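Local coordinates for protein acidocalcisomal pyrophosphatase (Trypanosoma cruzi, PDB 5CUV) that probably hydrolyses inorganic pyrophosphate to phosphate with the help of magnesium ions, at residues W233-A241 / K250-R259. Sequence-based numbering, arbitrary orientation.
Sequences WTRAKFEIA and KQDIKNGVPR
Phe238 lays its ring against the side chain of Gln251, whose CG sits over one face; ring and amide planes are 24° apart, and Phe238 CZ comes 3.6 Å from Gln251 NE2. The glutamine reaches the ring with CG anti to its backbone N (chi1 -174°), while OE1 is taken by the backbone N of Tyr177. Phe238 and Gln251 form a non-hydrogen-bonded antiparallel pair with CA atoms 4.2 Å apart. The next pair, Glu239 with Lys250, is hydrogen-bonded in both directions: Glu239 N to Lys250 O and Lys250 N to Glu239 O, each 2.9 Å. Their side chains run alongside each other from the other face of the strands. Glu239 OE2 lies 4.2 Å from Lys250 NZ, so the opposite charges are near without a salt bridge. The Glu239 side chain is about 10 Å from a bound magnesium ion. At the next step of the pairing, Lys237 splits its backbone: its O accepts Asp252 N at 3.0 Å, from above the carbonyl plane, and its N donates to Arg259 O at 3.1 Å. Its extended side chain passes Asp252 and Arg259 through aliphatic contacts to a cation-pi interaction with Tyr261 and a weak hydrogen bond from NZ to Phe260 O. The chain then folds back through a type I' turn from Lys254 to Val257, where Asn255 hydrogen-bonds through OD1 to Trp139 and through ND2 to Glu76, both of a second subunit. Strands 238-240 and 249-254 form a beta hairpin, continued by a second hairpin into strand 257-258, within an antiparallel sheet where 249-254 also pairs with strand 182-189.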
ATOM      1  N   TRP A 233       1.496 -17.777  13.412  1.00 15.89           N
ATOM      2  CA  TRP A 233       1.058 -17.660  14.804  1.00 15.01           C
ATOM      3  C   TRP A 233       0.494 -18.890  15.421  1.00 17.69           C
ATOM      4  O   TRP A 233      -0.330 -18.807  16.341  1.00 20.37           O
ATOM      5  CB  TRP A 233       0.028 -16.577  14.966  1.00 14.77           C
ATOM      6  CG  TRP A 233       0.496 -15.269  14.432  1.00 15.48           C
ATOM      7  CD1 TRP A 233       1.748 -14.742  14.560  1.00 12.91           C
ATOM      8  CD2 TRP A 233      -0.273 -14.334  13.675  1.00 14.50           C
ATOM      9  NE1 TRP A 233       1.803 -13.541  13.914  1.00 16.85           N
ATOM     10  CE2 TRP A 233       0.587 -13.252  13.363  1.00 15.75           C
ATOM     11  CE3 TRP A 233      -1.615 -14.300  13.229  1.00 15.04           C
ATOM     12  CZ2 TRP A 233       0.163 -12.124  12.617  1.00 13.91           C
ATOM     13  CZ3 TRP A 233      -2.057 -13.193  12.484  1.00 14.95           C
ATOM     14  CH2 TRP A 233      -1.149 -12.108  12.186  1.00 14.88           C
ATOM     15  N   THR A 234       0.901 -20.047  14.928  1.00 18.89           N
ATOM     16  CA  THR A 234       0.394 -21.265  15.503  1.00 19.64           C
ATOM     17  C   THR A 234       1.498 -22.271  15.608  1.00 20.28           C
ATOM     18  O   THR A 234       2.479 -22.201  14.897  1.00 20.32           O
ATOM     19  CB  THR A 234      -0.829 -21.818  14.700  1.00 19.29           C
ATOM     20  OG1 THR A 234      -0.438 -22.393  13.454  1.00 18.99           O
ATOM     21  CG2 THR A 234      -1.758 -20.676  14.407  1.00 20.36           C
ATOM     22  N   ARG A 235       1.314 -23.230  16.501  1.00 21.74           N
ATOM     23  CA  ARG A 235       2.322 -24.243  16.733  1.00 22.14           C
ATOM     24  C   ARG A 235       1.893 -25.686  16.586  1.00 22.76           C
ATOM     25  O   ARG A 235       2.724 -26.564  16.876  1.00 24.42           O
ATOM     26  CB  ARG A 235       2.902 -24.050  18.131  1.00 21.43           C
ATOM     27  CG  ARG A 235       1.857 -24.141  19.196  1.00 21.68           C
ATOM     28  CD  ARG A 235       2.465 -23.732  20.497  1.00 23.06           C
ATOM     29  NE  ARG A 235       2.741 -22.312  20.637  1.00 23.93           N
ATOM     30  CZ  ARG A 235       3.608 -21.846  21.527  1.00 23.17           C
ATOM     31  NH1 ARG A 235       4.236 -22.714  22.277  1.00 23.87           N
ATOM     32  NH2 ARG A 235       3.804 -20.547  21.713  1.00 21.08           N
ATOM     33  N   ALA A 236       0.627 -25.937  16.200  1.00 22.31           N
ATOM     34  CA  ALA A 236       0.096 -27.287  16.004  1.00 21.19           C
ATOM     35  C   ALA A 236       0.598 -27.824  14.642  1.00 22.61           C
ATOM     36  O   ALA A 236       0.648 -27.087  13.652  1.00 23.28           O
ATOM     37  CB  ALA A 236      -1.397 -27.257  16.027  1.00 19.83           C
ATOM     38  N   LYS A 237       0.974 -29.096  14.587  1.00 22.45           N
ATOM     39  CA  LYS A 237       1.490 -29.656  13.376  1.00 22.13           C
ATOM     40  C   LYS A 237       0.510 -30.294  12.410  1.00 22.10           C
ATOM     41  O   LYS A 237      -0.414 -30.982  12.786  1.00 22.98           O
ATOM     42  CB  LYS A 237       2.569 -30.641  13.723  1.00 23.10           C
ATOM     43  CG  LYS A 237       3.792 -29.968  14.186  1.00 26.46           C
ATOM     44  CD  LYS A 237       4.805 -30.951  14.741  1.00 29.09           C
ATOM     45  CE  LYS A 237       5.885 -30.156  15.391  1.00 31.84           C
ATOM     46  NZ  LYS A 237       6.792 -30.947  16.265  1.00 36.65           N
ATOM     47  N   PHE A 238       0.773 -30.089  11.133  1.00 21.67           N
ATOM     48  CA  PHE A 238      -0.046 -30.594  10.070  1.00 21.65           C
ATOM     49  C   PHE A 238       0.897 -30.922   8.938  1.00 23.43           C
ATOM     50  O   PHE A 238       2.007 -30.441   8.937  1.00 23.87           O
ATOM     51  CB  PHE A 238      -0.951 -29.483   9.600  1.00 19.37           C
ATOM     52  CG  PHE A 238      -2.074 -29.210  10.512  1.00 18.16           C
ATOM     53  CD1 PHE A 238      -3.250 -29.991  10.460  1.00 19.05           C
ATOM     54  CD2 PHE A 238      -1.990 -28.212  11.443  1.00 15.75           C
ATOM     55  CE1 PHE A 238      -4.306 -29.763  11.326  1.00 17.94           C
ATOM     56  CE2 PHE A 238      -3.061 -27.976  12.332  1.00 15.80           C
ATOM     57  CZ  PHE A 238      -4.190 -28.728  12.280  1.00 16.43           C
ATOM     58  N   GLU A 239       0.474 -31.751   7.984  1.00 24.83           N
ATOM     59  CA  GLU A 239       1.286 -32.011   6.812  1.00 24.73           C
ATOM     60  C   GLU A 239       0.578 -32.766   5.715  1.00 25.06           C
ATOM     61  O   GLU A 239      -0.480 -33.359   5.887  1.00 24.90           O
ATOM     62  CB  GLU A 239       2.528 -32.734   7.191  1.00 27.62           C
ATOM     63  CG  GLU A 239       2.517 -34.145   6.835  1.00 32.30           C
ATOM     64  CD  GLU A 239       3.005 -34.941   7.975  1.00 35.96           C
ATOM     65  OE1 GLU A 239       4.240 -34.913   8.236  1.00 37.36           O
ATOM     66  OE2 GLU A 239       2.138 -35.562   8.627  1.00 37.61           O
ATOM     67  N   ILE A 240       1.151 -32.690   4.535  1.00 26.46           N
ATOM     68  CA  ILE A 240       0.597 -33.390   3.394  1.00 27.69           C
ATOM     69  C   ILE A 240       0.855 -34.846   3.628  1.00 27.66           C
ATOM     70  O   ILE A 240       1.965 -35.233   3.829  1.00 28.99           O
ATOM     71  CB  ILE A 240       1.313 -32.986   2.134  1.00 26.76           C
ATOM     72  CG1 ILE A 240       1.006 -31.508   1.858  1.00 26.54           C
ATOM     73  CG2 ILE A 240       0.927 -33.934   0.983  1.00 25.08           C
ATOM     74  CD1 ILE A 240       1.973 -30.864   0.878  1.00 25.83           C
ATOM     75  N   ALA A 241      -0.161 -35.674   3.621  1.00 29.86           N
ATOM     76  CA  ALA A 241       0.094 -37.107   3.835  1.00 30.35           C
ATOM     77  C   ALA A 241       0.565 -37.694   2.504  1.00 30.24           C
ATOM     78  O   ALA A 241      -0.224 -38.070   1.668  1.00 29.49           O
ATOM     79  CB  ALA A 241      -1.199 -37.828   4.342  1.00 29.99           C
ATOM     80  N   LYS A 250      -3.119 -33.877   6.954  1.00 24.65           N
ATOM     81  CA  LYS A 250      -3.518 -34.454   8.211  1.00 26.01           C
ATOM     82  C   LYS A 250      -2.784 -33.787   9.331  1.00 27.37           C
ATOM     83  O   LYS A 250      -1.795 -33.073   9.117  1.00 27.45           O
ATOM     84  CB  LYS A 250      -3.230 -35.938   8.198  1.00 26.08           C
ATOM     85  CG  LYS A 250      -1.880 -36.249   7.679  1.00 27.83           C
ATOM     86  CD  LYS A 250      -1.131 -37.122   8.655  1.00 30.63           C
ATOM     87  CE  LYS A 250      -1.278 -38.544   8.270  1.00 32.42           C
ATOM     88  NZ  LYS A 250       0.074 -39.157   8.382  1.00 35.66           N
ATOM     89  N   GLN A 251      -3.292 -33.986  10.532  1.00 30.02           N
ATOM     90  CA  GLN A 251      -2.677 -33.419  11.725  1.00 32.94           C
ATOM     91  C   GLN A 251      -1.650 -34.453  12.157  1.00 33.72           C
ATOM     92  O   GLN A 251      -1.799 -35.630  11.851  1.00 32.96           O
ATOM     93  CB  GLN A 251      -3.744 -33.215  12.803  1.00 33.37           C
ATOM     94  CG  GLN A 251      -3.308 -32.496  14.065  1.00 33.48           C
ATOM     95  CD  GLN A 251      -4.474 -31.669  14.665  1.00 34.95           C
ATOM     96  OE1 GLN A 251      -5.664 -32.014  14.504  1.00 34.40           O
ATOM     97  NE2 GLN A 251      -4.132 -30.590  15.359  1.00 32.97           N
ATOM     98  N   ASP A 252      -0.588 -33.997  12.812  1.00 36.22           N
ATOM     99  CA  ASP A 252       0.438 -34.900  13.275  1.00 37.36           C
ATOM    100  C   ASP A 252       0.039 -35.343  14.660  1.00 38.05           C
ATOM    101  O   ASP A 252       0.158 -34.584  15.639  1.00 38.42           O
ATOM    102  CB  ASP A 252       1.790 -34.226  13.334  1.00 38.93           C
ATOM    103  CG  ASP A 252       2.905 -35.204  13.672  1.00 41.17           C
ATOM    104  OD1 ASP A 252       2.680 -36.439  13.586  1.00 41.62           O
ATOM    105  OD2 ASP A 252       4.015 -34.738  14.013  1.00 42.89           O
ATOM    106  N   ILE A 253      -0.472 -36.571  14.714  1.00 37.40           N
ATOM    107  CA  ILE A 253      -0.913 -37.187  15.946  1.00 35.89           C
ATOM    108  C   ILE A 253      -0.057 -38.411  16.154  1.00 35.43           C
ATOM    109  O   ILE A 253       0.146 -39.200  15.236  1.00 36.99           O
ATOM    110  CB  ILE A 253      -2.357 -37.662  15.840  1.00 35.88           C
ATOM    111  CG1 ILE A 253      -3.229 -36.617  15.141  1.00 34.11           C
ATOM    112  CG2 ILE A 253      -2.870 -37.960  17.213  1.00 35.97           C
ATOM    113  CD1 ILE A 253      -3.282 -35.266  15.870  1.00 34.59           C
ATOM    114  N   LYS A 254       0.472 -38.554  17.355  1.00 34.98           N
ATOM    115  CA  LYS A 254       1.284 -39.703  17.704  1.00 33.94           C
ATOM    116  C   LYS A 254       0.633 -40.237  18.998  1.00 32.51           C
ATOM    117  O   LYS A 254       0.247 -39.464  19.893  1.00 31.25           O
ATOM    118  CB  LYS A 254       2.733 -39.284  17.923  1.00 36.08           C
ATOM    119  CG  LYS A 254       3.705 -40.416  17.780  1.00 39.74           C
ATOM    120  CD  LYS A 254       5.075 -39.954  18.251  1.00 44.12           C
ATOM    121  CE  LYS A 254       6.157 -41.078  18.194  1.00 45.28           C
ATOM    122  NZ  LYS A 254       7.483 -40.582  18.723  1.00 45.05           N
ATOM    123  N   ASN A 255       0.467 -41.554  19.071  1.00 31.41           N
ATOM    124  CA  ASN A 255      -0.189 -42.176  20.226  1.00 31.21           C
ATOM    125  C   ASN A 255      -1.528 -41.457  20.628  1.00 30.68           C
ATOM    126  O   ASN A 255      -1.882 -41.365  21.807  1.00 28.78           O
ATOM    127  CB  ASN A 255       0.796 -42.278  21.398  1.00 30.06           C
ATOM    128  CG  ASN A 255       2.172 -42.839  20.948  1.00 33.28           C
ATOM    129  OD1 ASN A 255       2.262 -43.933  20.355  1.00 34.07           O
ATOM    130  ND2 ASN A 255       3.240 -42.086  21.214  1.00 31.82           N
ATOM    131  N   GLY A 256      -2.261 -40.978  19.613  1.00 29.31           N
ATOM    132  CA  GLY A 256      -3.528 -40.325  19.855  1.00 30.28           C
ATOM    133  C   GLY A 256      -3.455 -38.903  20.410  1.00 30.21           C
ATOM    134  O   GLY A 256      -4.462 -38.260  20.702  1.00 31.25           O
ATOM    135  N   VAL A 257      -2.256 -38.378  20.552  1.00 29.85           N
ATOM    136  CA  VAL A 257      -2.116 -37.034  21.083  1.00 27.11           C
ATOM    137  C   VAL A 257      -1.509 -36.166  19.991  1.00 25.41           C
ATOM    138  O   VAL A 257      -0.423 -36.428  19.486  1.00 24.95           O
ATOM    139  CB  VAL A 257      -1.238 -37.106  22.305  1.00 26.58           C
ATOM    140  CG1 VAL A 257      -1.082 -35.756  22.961  1.00 26.38           C
ATOM    141  CG2 VAL A 257      -1.834 -38.087  23.227  1.00 26.64           C
ATOM    142  N   PRO A 258      -2.231 -35.149  19.571  1.00 24.53           N
ATOM    143  CA  PRO A 258      -1.705 -34.255  18.517  1.00 24.28           C
ATOM    144  C   PRO A 258      -0.357 -33.690  18.890  1.00 23.22           C
ATOM    145  O   PRO A 258      -0.123 -33.443  20.048  1.00 22.72           O
ATOM    146  CB  PRO A 258      -2.765 -33.133  18.427  1.00 23.30           C
ATOM    147  CG  PRO A 258      -3.341 -33.102  19.817  1.00 25.74           C
ATOM    148  CD  PRO A 258      -3.471 -34.613  20.150  1.00 24.33           C
ATOM    149  N   ARG A 259       0.506 -33.470  17.906  1.00 24.71           N
ATOM    150  CA  ARG A 259       1.853 -32.895  18.121  1.00 25.73           C
ATOM    151  C   ARG A 259       1.918 -31.400  17.927  1.00 24.73           C
ATOM    152  O   ARG A 259       1.152 -30.833  17.156  1.00 24.82           O
ATOM    153  CB  ARG A 259       2.874 -33.524  17.186  1.00 30.07           C
ATOM    154  CG  ARG A 259       3.247 -34.908  17.566  1.00 34.60           C
ATOM    155  CD  ARG A 259       3.892 -34.828  18.888  1.00 39.19           C
ATOM    156  NE  ARG A 259       4.513 -36.098  19.202  1.00 44.89           N
ATOM    157  CZ  ARG A 259       5.431 -36.290  20.145  1.00 47.01           C
ATOM    158  NH1 ARG A 259       5.895 -37.531  20.313  1.00 49.87           N
ATOM    159  NH2 ARG A 259       5.892 -35.276  20.906  1.00 47.74           N
TER